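Long-range contacts in serine protease pet (Escherichia coli, PDB 4OM9), which is a secreted autotransporter enterotoxin whose serine protease domain probably cleaves host-cell proteins such as alpha-fodrin: residues S61-H72 / D101-V111; Q259-I270 / L295-K306. All coordinates share one frame; numbering follows the deposited sequence.

Interaction 1: S61-H72 / D101-V111; sequences SIGGAYAVTVAH and DFSIQRLNKYV
An antiparallel strand pair ends in a histidine-carboxylate hydrogen bond, in which His-72 ND1 donates to Asp-101 OD2 over 3.2 Å. OD2 lies near the imidazole plane and is approached from its syn side, with ND1 31° out of the carboxylate plane. CG of Asp-101 stands anti to the backbone N (chi1 -174°), which carries the carboxylate across to segment 61-72. There OD1 also accepts His-72 N at 3.0 Å, so one carboxylate holds both ring and main chain; OD2 has a further donor in His-229 ND1. With Ser-208 touching the His-72 side chain, this is consistent with the His-Asp-Ser triad of chymotrypsin-like clan PA peptidases. Strands 66-70 and 102-107 belong to a five-stranded antiparallel sheet, and their ladder includes the bonds from Gln-105 N to Ala-67 O (2.7 Å) and from Thr-69 N to Ser-103 O (3.0 Å). Branched Val-68 and Ile-104 suit the strands: Val-68 CG2 meets Ile-104 CD1 at 3.7 Å while CG1 touches the Phe-102 ring; helix 247-255 covers Ile-104 on this face and also touches Phe-102. Farther along the face of Val-68 and Ile-104, Arg-106 NH1 donates to Tyr-66 OH (3.1 Å); the hydroxyl oxygen lies in the guanidinium plane, while the phenol ring is turned 80° from it. The small Ala-65 methyl covers one guanidinium face. Arg-106 NH1 is also salt-bridged to Asp-294.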
loop_
_atom_site.group_PDB
_atom_site.type_symbol
_atom_site.label_atom_id
_atom_site.label_comp_id
_atom_site.label_asym_id
_atom_site.label_seq_id
_atom_site.Cartn_x
_atom_site.Cartn_y
_atom_site.Cartn_z
ATOM N N SER A 61 -13.325 -22.643 -17.088
ATOM C CA SER A 61 -13.518 -23.544 -15.964
ATOM C C SER A 61 -14.872 -23.328 -15.314
ATOM O O SER A 61 -15.330 -22.201 -15.166
ATOM C CB SER A 61 -12.421 -23.377 -14.900
ATOM O OG SER A 61 -12.830 -23.978 -13.681
ATOM N N ILE A 62 -15.488 -24.425 -14.891
ATOM C CA ILE A 62 -16.828 -24.395 -14.327
ATOM C C ILE A 62 -16.723 -24.965 -12.896
ATOM O O ILE A 62 -17.708 -25.198 -12.192
ATOM C CB ILE A 62 -17.795 -25.116 -15.332
ATOM C CG1 ILE A 62 -18.584 -24.060 -16.077
ATOM C CG2 ILE A 62 -18.713 -26.199 -14.765
ATOM C CD1 ILE A 62 -17.701 -23.267 -16.947
ATOM N N GLY A 63 -15.477 -25.085 -12.445
ATOM C CA GLY A 63 -15.172 -25.567 -11.112
ATOM C C GLY A 63 -14.868 -27.048 -11.112
ATOM O O GLY A 63 -15.485 -27.821 -11.843
ATOM N N GLY A 64 -13.910 -27.434 -10.277
ATOM C CA GLY A 64 -13.564 -28.825 -10.061
ATOM C C GLY A 64 -12.892 -29.375 -11.298
ATOM O O GLY A 64 -11.990 -28.764 -11.858
ATOM N N ALA A 65 -13.347 -30.538 -11.751
ATOM C CA ALA A 65 -12.740 -31.133 -12.928
ATOM C C ALA A 65 -13.447 -30.736 -14.221
ATOM O O ALA A 65 -13.183 -31.331 -15.254
ATOM C CB ALA A 65 -12.711 -32.664 -12.798
ATOM N N TYR A 66 -14.329 -29.743 -14.174
ATOM C CA TYR A 66 -15.168 -29.426 -15.344
ATOM C C TYR A 66 -14.926 -28.060 -15.984
ATOM O O TYR A 66 -14.545 -27.077 -15.325
ATOM C CB TYR A 66 -16.648 -29.554 -14.972
ATOM C CG TYR A 66 -17.006 -30.967 -14.548
ATOM C CD1 TYR A 66 -17.038 -32.004 -15.476
ATOM C CD2 TYR A 66 -17.277 -31.268 -13.220
ATOM C CE1 TYR A 66 -17.352 -33.297 -15.093
ATOM C CE2 TYR A 66 -17.581 -32.548 -12.828
ATOM C CZ TYR A 66 -17.632 -33.568 -13.767
ATOM O OH TYR A 66 -17.947 -34.849 -13.359
ATOM N N ALA A 67 -15.119 -28.042 -17.295
ATOM C CA ALA A 67 -14.941 -26.873 -18.127
ATOM C C ALA A 67 -15.940 -26.931 -19.280
ATOM O O ALA A 67 -16.465 -27.998 -19.629
ATOM C CB ALA A 67 -13.540 -26.794 -18.654
ATOM N N VAL A 68 -16.170 -25.775 -19.877
ATOM C CA VAL A 68 -17.156 -25.615 -20.931
ATOM C C VAL A 68 -16.519 -24.893 -22.105
ATOM O O VAL A 68 -15.719 -23.964 -21.930
ATOM C CB VAL A 68 -18.389 -24.839 -20.425
ATOM C CG1 VAL A 68 -19.276 -24.461 -21.560
ATOM C CG2 VAL A 68 -19.179 -25.696 -19.473
ATOM N N THR A 69 -16.854 -25.339 -23.304
ATOM C CA THR A 69 -16.330 -24.737 -24.503
ATOM C C THR A 69 -17.313 -24.962 -25.678
ATOM O O THR A 69 -18.523 -25.065 -25.493
ATOM C CB THR A 69 -14.920 -25.295 -24.814
ATOM O OG1 THR A 69 -14.341 -24.584 -25.911
ATOM C CG2 THR A 69 -14.937 -26.841 -25.107
ATOM N N VAL A 70 -16.800 -25.012 -26.888
ATOM C CA VAL A 70 -17.666 -25.270 -28.006
ATOM C C VAL A 70 -17.215 -26.597 -28.619
ATOM O O VAL A 70 -16.072 -27.017 -28.381
ATOM C CB VAL A 70 -17.639 -24.075 -28.983
ATOM C CG1 VAL A 70 -17.154 -24.463 -30.358
ATOM C CG2 VAL A 70 -18.985 -23.407 -28.985
ATOM N N ALA A 71 -18.125 -27.274 -29.326
ATOM C CA ALA A 71 -17.902 -28.652 -29.800
ATOM C C ALA A 71 -16.922 -28.745 -30.962
ATOM O O ALA A 71 -16.056 -29.621 -30.963
ATOM C CB ALA A 71 -19.248 -29.321 -30.203
ATOM N N HIS A 72 -17.046 -27.854 -31.945
ATOM C CA HIS A 72 -16.189 -27.936 -33.129
ATOM C C HIS A 72 -14.802 -27.355 -32.850
ATOM O O HIS A 72 -14.008 -27.142 -33.769
ATOM C CB HIS A 72 -16.848 -27.249 -34.341
ATOM C CG HIS A 72 -16.751 -25.751 -34.346
ATOM N ND1 HIS A 72 -17.522 -24.947 -33.536
ATOM C CD2 HIS A 72 -16.004 -24.914 -35.107
ATOM C CE1 HIS A 72 -17.240 -23.676 -33.779
ATOM N NE2 HIS A 72 -16.324 -23.631 -34.728
ATOM N N ASP A 101 -23.884 -27.115 -30.513
ATOM C CA ASP A 101 -22.418 -26.919 -30.496
ATOM C C ASP A 101 -21.911 -26.738 -29.066
ATOM O O ASP A 101 -20.791 -26.272 -28.828
ATOM C CB ASP A 101 -22.012 -25.726 -31.389
ATOM C CG ASP A 101 -20.500 -25.560 -31.542
ATOM O OD1 ASP A 101 -19.764 -26.561 -31.511
ATOM O OD2 ASP A 101 -20.042 -24.403 -31.709
ATOM N N PHE A 102 -22.732 -27.140 -28.105
ATOM C CA PHE A 102 -22.344 -27.017 -26.716
ATOM C C PHE A 102 -21.396 -28.158 -26.344
ATOM O O PHE A 102 -21.546 -29.286 -26.826
ATOM C CB PHE A 102 -23.573 -27.010 -25.810
ATOM C CG PHE A 102 -23.237 -27.001 -24.354
ATOM C CD1 PHE A 102 -22.816 -25.828 -23.730
ATOM C CD2 PHE A 102 -23.315 -28.173 -23.608
ATOM C CE1 PHE A 102 -22.493 -25.815 -22.387
ATOM C CE2 PHE A 102 -22.990 -28.182 -22.254
ATOM C CZ PHE A 102 -22.567 -27.005 -21.637
ATOM N N SER A 103 -20.425 -27.859 -25.480
ATOM C CA SER A 103 -19.510 -28.876 -24.991
ATOM C C SER A 103 -19.208 -28.719 -23.506
ATOM O O SER A 103 -18.689 -27.696 -23.080
ATOM C CB SER A 103 -18.206 -28.853 -25.783
ATOM O OG SER A 103 -17.318 -29.861 -25.299
ATOM N N ILE A 104 -19.547 -29.748 -22.730
ATOM C CA ILE A 104 -19.148 -29.851 -21.327
ATOM C C ILE A 104 -18.045 -30.900 -21.217
ATOM O O ILE A 104 -18.171 -32.040 -21.695
ATOM C CB ILE A 104 -20.326 -30.201 -20.395
ATOM C CG1 ILE A 104 -19.833 -30.450 -18.968
ATOM C CG2 ILE A 104 -21.041 -31.417 -20.874
ATOM C CD1 ILE A 104 -19.223 -29.235 -18.292
ATOM N N GLN A 105 -16.952 -30.477 -20.600
ATOM C CA GLN A 105 -15.713 -31.222 -20.576
ATOM C C GLN A 105 -15.389 -31.725 -19.176
ATOM O O GLN A 105 -15.628 -31.027 -18.176
ATOM C CB GLN A 105 -14.549 -30.353 -21.070
ATOM C CG GLN A 105 -14.585 -29.934 -22.536
ATOM C CD GLN A 105 -13.424 -29.000 -22.865
ATOM O OE1 GLN A 105 -13.300 -27.919 -22.285
ATOM N NE2 GLN A 105 -12.556 -29.426 -23.772
ATOM N N ARG A 106 -14.839 -32.941 -19.116
ATOM C CA ARG A 106 -14.251 -33.464 -17.898
ATOM C C ARG A 106 -12.738 -33.440 -18.057
ATOM O O ARG A 106 -12.189 -34.091 -18.953
ATOM C CB ARG A 106 -14.736 -34.898 -17.609
ATOM C CG ARG A 106 -13.961 -35.628 -16.490
ATOM C CD ARG A 106 -14.519 -35.347 -15.080
ATOM N NE ARG A 106 -13.643 -35.904 -14.050
ATOM C CZ ARG A 106 -13.967 -36.100 -12.772
ATOM N NH1 ARG A 106 -15.174 -35.787 -12.316
ATOM N NH2 ARG A 106 -13.059 -36.615 -11.938
ATOM N N LEU A 107 -12.060 -32.722 -17.175
ATOM C CA LEU A 107 -10.614 -32.655 -17.214
ATOM C C LEU A 107 -10.009 -33.787 -16.382
ATOM O O LEU A 107 -10.640 -34.283 -15.450
ATOM C CB LEU A 107 -10.146 -31.285 -16.718
ATOM C CG LEU A 107 -10.546 -30.056 -17.559
ATOM C CD1 LEU A 107 -10.214 -28.761 -16.832
ATOM C CD2 LEU A 107 -9.883 -30.082 -18.942
ATOM N N ASN A 108 -8.790 -34.195 -16.715
ATOM C CA ASN A 108 -8.128 -35.307 -16.020
ATOM C C ASN A 108 -7.906 -35.087 -14.500
ATOM O O ASN A 108 -7.865 -36.060 -13.754
ATOM C CB ASN A 108 -6.777 -35.613 -16.676
ATOM C CG ASN A 108 -5.831 -34.445 -16.594
ATOM O OD1 ASN A 108 -6.254 -33.295 -16.708
ATOM N ND2 ASN A 108 -4.548 -34.722 -16.362
ATOM N N LYS A 109 -7.778 -33.826 -14.064
ATOM C CA LYS A 109 -7.574 -33.495 -12.638
ATOM C C LYS A 109 -8.396 -32.294 -12.173
ATOM O O LYS A 109 -8.876 -31.521 -12.990
ATOM C CB LYS A 109 -6.092 -33.220 -12.347
ATOM C CG LYS A 109 -5.218 -34.475 -12.287
ATOM C CD LYS A 109 -3.755 -34.090 -12.115
ATOM C CE LYS A 109 -3.175 -34.626 -10.807
ATOM N NZ LYS A 109 -1.828 -34.025 -10.544
ATOM N N TYR A 110 -8.568 -32.153 -10.860
ATOM C CA TYR A 110 -9.330 -31.029 -10.318
ATOM C C TYR A 110 -8.561 -29.732 -10.530
ATOM O O TYR A 110 -7.368 -29.657 -10.228
ATOM C CB TYR A 110 -9.616 -31.196 -8.818
ATOM C CG TYR A 110 -10.436 -32.398 -8.441
ATOM C CD1 TYR A 110 -11.315 -32.986 -9.349
ATOM C CD2 TYR A 110 -10.326 -32.958 -7.162
ATOM C CE1 TYR A 110 -12.060 -34.115 -8.981
ATOM C CE2 TYR A 110 -11.062 -34.058 -6.790
ATOM C CZ TYR A 110 -11.929 -34.651 -7.698
ATOM O OH TYR A 110 -12.657 -35.774 -7.309
ATOM N N VAL A 111 -9.241 -28.706 -11.024
ATOM C CA VAL A 111 -8.583 -27.422 -11.215
ATOM C C VAL A 111 -8.330 -26.697 -9.894
ATOM O O VAL A 111 -9.247 -26.407 -9.123
ATOM C CB VAL A 111 -9.386 -26.518 -12.141
ATOM C CG1 VAL A 111 -8.725 -25.116 -12.236
ATOM C CG2 VAL A 111 -9.469 -27.162 -13.501
HETATM O O HOH W 1 -11.992 -25.759 -8.908
HETATM O O HOH W 2 -14.963 -29.683 -27.432
#

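Interaction 2: Q259-I270 / L295-K306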
loop_
_atom_site.group_PDB
_atom_site.type_symbol
_atom_site.label_atom_id
_atom_site.label_comp_id
_atom_site.label_asym_id
_atom_site.label_seq_id
_atom_site.Cartn_x
_atom_site.Cartn_y
_atom_site.Cartn_z
ATOM N N GLN A 259 -19.851 -41.865 -7.956
ATOM C CA GLN A 259 -20.146 -43.054 -7.162
ATOM C C GLN A 259 -20.257 -42.672 -5.693
ATOM O O GLN A 259 -19.261 -42.338 -5.037
ATOM C CB GLN A 259 -19.089 -44.149 -7.342
ATOM C CG GLN A 259 -19.425 -45.390 -6.527
ATOM C CD GLN A 259 -18.454 -46.534 -6.692
ATOM O OE1 GLN A 259 -17.620 -46.560 -7.597
ATOM N NE2 GLN A 259 -18.567 -47.502 -5.802
ATOM N N ASN A 260 -21.478 -42.703 -5.179
ATOM C CA ASN A 260 -21.701 -42.386 -3.783
ATOM C C ASN A 260 -21.168 -43.473 -2.842
ATOM O O ASN A 260 -21.424 -44.658 -3.025
ATOM C CB ASN A 260 -23.199 -42.144 -3.541
ATOM C CG ASN A 260 -23.705 -40.868 -4.224
ATOM O OD1 ASN A 260 -24.570 -40.914 -5.103
ATOM N ND2 ASN A 260 -23.153 -39.729 -3.825
ATOM N N VAL A 261 -20.407 -43.071 -1.837
ATOM C CA VAL A 261 -20.001 -44.018 -0.812
ATOM C C VAL A 261 -20.505 -43.546 0.530
ATOM O O VAL A 261 -20.020 -42.560 1.083
ATOM C CB VAL A 261 -18.491 -44.199 -0.753
ATOM C CG1 VAL A 261 -18.163 -45.342 0.184
ATOM C CG2 VAL A 261 -17.935 -44.464 -2.150
ATOM N N ASN A 262 -21.515 -44.243 1.026
ATOM C CA ASN A 262 -22.089 -43.947 2.323
ATOM C C ASN A 262 -21.351 -44.686 3.417
ATOM O O ASN A 262 -21.575 -45.877 3.645
ATOM C CB ASN A 262 -23.570 -44.303 2.341
ATOM C CG ASN A 262 -24.375 -43.427 1.418
ATOM O OD1 ASN A 262 -24.458 -42.213 1.617
ATOM N ND2 ASN A 262 -24.970 -44.029 0.395
ATOM N N ILE A 263 -20.461 -43.962 4.084
ATOM C CA ILE A 263 -19.629 -44.542 5.119
ATOM C C ILE A 263 -20.336 -44.442 6.462
ATOM O O ILE A 263 -20.283 -45.375 7.264
ATOM C CB ILE A 263 -18.260 -43.859 5.176
ATOM C CG1 ILE A 263 -17.592 -43.905 3.806
ATOM C CG2 ILE A 263 -17.363 -44.522 6.223
ATOM C CD1 ILE A 263 -16.152 -43.451 3.840
ATOM N N ASP A 264 -20.994 -43.309 6.695
ATOM C CA ASP A 264 -21.879 -43.137 7.846
ATOM C C ASP A 264 -21.209 -43.501 9.172
ATOM O O ASP A 264 -21.739 -44.299 9.938
ATOM C CB ASP A 264 -23.148 -43.983 7.674
ATOM C CG ASP A 264 -23.905 -43.654 6.401
ATOM O OD1 ASP A 264 -23.255 -43.423 5.360
ATOM O OD2 ASP A 264 -25.154 -43.620 6.434
ATOM N N ASN A 265 -20.036 -42.925 9.419
ATOM C CA ASN A 265 -19.263 -43.156 10.642
ATOM C C ASN A 265 -18.685 -44.557 10.775
ATOM O O ASN A 265 -18.050 -44.873 11.778
ATOM C CB ASN A 265 -20.100 -42.852 11.885
ATOM C CG ASN A 265 -20.233 -41.364 12.148
ATOM O OD1 ASN A 265 -19.556 -40.548 11.521
ATOM N ND2 ASN A 265 -21.101 -41.005 13.090
ATOM N N ASN A 266 -18.896 -45.403 9.777
ATOM C CA ASN A 266 -18.296 -46.723 9.813
ATOM C C ASN A 266 -16.923 -46.693 9.165
ATOM O O ASN A 266 -16.240 -45.662 9.182
ATOM C CB ASN A 266 -19.200 -47.745 9.141
ATOM C CG ASN A 266 -20.533 -47.886 9.848
ATOM O OD1 ASN A 266 -20.588 -48.336 10.993
ATOM N ND2 ASN A 266 -21.614 -47.496 9.174
ATOM N N THR A 267 -16.511 -47.824 8.610
ATOM C CA THR A 267 -15.193 -47.925 8.009
ATOM C C THR A 267 -15.315 -48.500 6.622
ATOM O O THR A 267 -15.849 -49.576 6.448
ATOM C CB THR A 267 -14.247 -48.820 8.823
ATOM O OG1 THR A 267 -14.228 -48.399 10.195
ATOM C CG2 THR A 267 -12.847 -48.753 8.240
ATOM N N ALA A 268 -14.816 -47.790 5.627
ATOM C CA ALA A 268 -14.858 -48.300 4.275
ATOM C C ALA A 268 -13.477 -48.777 3.892
ATOM O O ALA A 268 -12.525 -47.991 3.880
ATOM C CB ALA A 268 -15.346 -47.239 3.310
ATOM N N THR A 269 -13.372 -50.063 3.571
ATOM C CA THR A 269 -12.089 -50.656 3.232
ATOM C C THR A 269 -11.967 -50.796 1.721
ATOM O O THR A 269 -12.890 -51.267 1.064
ATOM C CB THR A 269 -11.915 -52.022 3.931
ATOM O OG1 THR A 269 -11.758 -51.814 5.344
ATOM C CG2 THR A 269 -10.702 -52.745 3.400
ATOM N N ILE A 270 -10.837 -50.372 1.165
ATOM C CA ILE A 270 -10.702 -50.276 -0.286
ATOM C C ILE A 270 -9.513 -51.038 -0.832
ATOM O O ILE A 270 -8.382 -50.818 -0.406
ATOM C CB ILE A 270 -10.558 -48.804 -0.767
ATOM C CG1 ILE A 270 -11.634 -47.915 -0.150
ATOM C CG2 ILE A 270 -10.597 -48.730 -2.290
ATOM C CD1 ILE A 270 -11.725 -46.513 -0.823
ATOM N N LEU A 295 -15.025 -40.972 -6.059
ATOM C CA LEU A 295 -15.605 -41.585 -4.889
ATOM C C LEU A 295 -16.106 -40.459 -4.012
ATOM O O LEU A 295 -15.320 -39.729 -3.407
ATOM C CB LEU A 295 -14.596 -42.465 -4.149
ATOM C CG LEU A 295 -13.976 -43.560 -5.009
ATOM C CD1 LEU A 295 -13.084 -44.513 -4.167
ATOM C CD2 LEU A 295 -15.063 -44.342 -5.735
ATOM N N VAL A 296 -17.422 -40.318 -3.957
ATOM C CA VAL A 296 -18.057 -39.228 -3.233
ATOM C C VAL A 296 -18.509 -39.749 -1.881
ATOM O O VAL A 296 -19.556 -40.399 -1.776
ATOM C CB VAL A 296 -19.240 -38.656 -4.018
ATOM C CG1 VAL A 296 -19.826 -37.449 -3.313
ATOM C CG2 VAL A 296 -18.796 -38.281 -5.423
ATOM N N PHE A 297 -17.700 -39.462 -0.860
ATOM C CA PHE A 297 -17.889 -39.984 0.487
ATOM C C PHE A 297 -18.865 -39.152 1.291
ATOM O O PHE A 297 -18.856 -37.939 1.205
ATOM C CB PHE A 297 -16.548 -40.044 1.222
ATOM C CG PHE A 297 -15.526 -40.914 0.548
ATOM C CD1 PHE A 297 -15.677 -42.296 0.530
ATOM C CD2 PHE A 297 -14.417 -40.357 -0.061
ATOM C CE1 PHE A 297 -14.742 -43.103 -0.078
ATOM C CE2 PHE A 297 -13.474 -41.160 -0.677
ATOM C CZ PHE A 297 -13.641 -42.538 -0.693
ATOM N N SER A 298 -19.699 -39.805 2.089
ATOM C CA SER A 298 -20.649 -39.075 2.918
ATOM C C SER A 298 -20.847 -39.759 4.262
ATOM O O SER A 298 -20.609 -40.954 4.396
ATOM C CB SER A 298 -21.987 -38.924 2.194
ATOM O OG SER A 298 -22.477 -40.184 1.786
ATOM N N GLY A 299 -21.259 -38.983 5.258
ATOM C CA GLY A 299 -21.571 -39.506 6.574
ATOM C C GLY A 299 -20.423 -39.494 7.565
ATOM O O GLY A 299 -20.625 -39.746 8.751
ATOM N N GLY A 300 -19.218 -39.194 7.086
ATOM C CA GLY A 300 -18.029 -39.260 7.922
ATOM C C GLY A 300 -17.556 -40.702 8.036
ATOM O O GLY A 300 -18.131 -41.602 7.424
ATOM N N GLY A 301 -16.509 -40.931 8.820
ATOM C CA GLY A 301 -16.038 -42.284 9.054
ATOM C C GLY A 301 -14.596 -42.505 8.666
ATOM O O GLY A 301 -13.849 -41.562 8.440
ATOM N N LYS A 302 -14.194 -43.764 8.592
ATOM C CA LYS A 302 -12.810 -44.078 8.297
ATOM C C LYS A 302 -12.702 -44.740 6.944
ATOM O O LYS A 302 -13.570 -45.502 6.545
ATOM C CB LYS A 302 -12.209 -44.977 9.386
ATOM C CG LYS A 302 -10.768 -45.423 9.112
ATOM C CD LYS A 302 -10.308 -46.488 10.112
ATOM C CE LYS A 302 -9.016 -47.154 9.667
ATOM N NZ LYS A 302 -8.480 -48.112 10.688
ATOM N N ILE A 303 -11.632 -44.409 6.239
ATOM C CA ILE A 303 -11.314 -44.977 4.943
ATOM C C ILE A 303 -10.003 -45.719 5.075
ATOM O O ILE A 303 -8.981 -45.107 5.372
ATOM C CB ILE A 303 -11.182 -43.885 3.847
ATOM C CG1 ILE A 303 -12.538 -43.241 3.555
ATOM C CG2 ILE A 303 -10.582 -44.457 2.562
ATOM C CD1 ILE A 303 -12.483 -42.175 2.496
ATOM N N SER A 304 -10.013 -47.029 4.869
ATOM C CA SER A 304 -8.773 -47.788 4.976
ATOM C C SER A 304 -8.348 -48.422 3.662
ATOM O O SER A 304 -9.136 -49.096 3.012
ATOM C CB SER A 304 -8.901 -48.875 6.038
ATOM O OG SER A 304 -7.680 -49.575 6.149
ATOM N N LEU A 305 -7.085 -48.226 3.295
ATOM C CA LEU A 305 -6.539 -48.777 2.057
ATOM C C LEU A 305 -5.653 -49.997 2.349
ATOM O O LEU A 305 -4.713 -49.899 3.156
ATOM C CB LEU A 305 -5.738 -47.704 1.310
ATOM C CG LEU A 305 -6.444 -46.792 0.306
ATOM C CD1 LEU A 305 -7.818 -46.389 0.795
ATOM C CD2 LEU A 305 -5.589 -45.583 0.014
ATOM N N LYS A 306 -5.958 -51.132 1.698
ATOM C CA LYS A 306 -5.175 -52.364 1.848
ATOM C C LYS A 306 -3.995 -52.419 0.894
ATOM O O LYS A 306 -3.203 -53.354 0.923
ATOM C CB LYS A 306 -6.037 -53.605 1.595
ATOM C CG LYS A 306 -7.441 -53.542 2.136
ATOM C CD LYS A 306 -8.422 -54.185 1.154
ATOM C CE LYS A 306 -8.582 -55.670 1.360
ATOM N NZ LYS A 306 -9.603 -56.211 0.425
HETATM O O HOH W 3 -9.105 -52.305 6.955
HETATM O O HOH W 4 -12.197 -54.045 -0.290
#
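Parallel strand stacking joins the two segments near the start of the long beta-helix, where Val-261 lies alongside Phe-297 and Ala-268 pairs with Ile-303. Strand 259-262 runs beside 295-298, and 267-270 beside 301-305. In the first ladder Val-261 N donates to Val-296 O (2.8 Å), and in the second Ile-270 N donates to Ser-304 O (2.8 Å). Between them the register slips by one residue, as the loop in 259-270 is longer than its neighbour. A type I' turn from Ile-263 to Asn-266 makes that corner, with Asp-264 and Asn-265 both at positive phi, a region that asparagine tolerates well. Opposite it, Gly-299, Gly-300 and Gly-301 also have positive phi; lacking a side chain, Gly-301 lets its CA come within 3.7 Å of Asn-265 CA.

Most side chains on the face of Val-261, Phe-297 and Ile-270 are apolar, and they form the interior. Val-261 CB lies 3.6 Å from Phe-297 CD1, and Ile-263 CD1 reaches the same ring atom at 3.5 Å. CG1 of Ile-263 is anti to the carbonyl carbon (chi1 -55°), and its extended end brings CD1 against both the ring and Ile-303, whose CG1 it meets at 3.6 Å. Ile-303 CD1 sits over the centre of one Phe-297 face. From the second strand Ile-270 CD1 approaches Leu-295 CD1 tip to tip, 4.1 Å apart. Phe-316 and Phe-318 of the next strand extend this aromatic packing along the helix axis.

The outer face is mostly polar: a water links Thr-269 OG1 with Ser-304 OG, while Thr-269 CG2 rests against the aliphatic part of Lys-306. Strand-over-strand stacking round a continuous hydrophobic interior is typical of the right-handed parallel beta-helix of autotransporter passenger domains.

Overall arrangement
Both contacts rest on beta ladders, but in different parts of the molecule: interaction 1 lies in the protease domain and interaction 2 in the first turns of the beta-helix. Their centres are 28 Å apart, and their nearest atoms about 6 Å, without touching. Interaction 1 is buried, antiparallel and rich in polar side-chain bonds, including those of the putative active site. Interaction 2 is parallel and only partly buried, with mostly hydrophobic residues inward and mostly polar ones outward. The two elements are nevertheless tied together: the salt bridge of Arg-106 reaches the residue just before 295-306, and helix 247-255, which packs on 101-111, leads into strand 258-262.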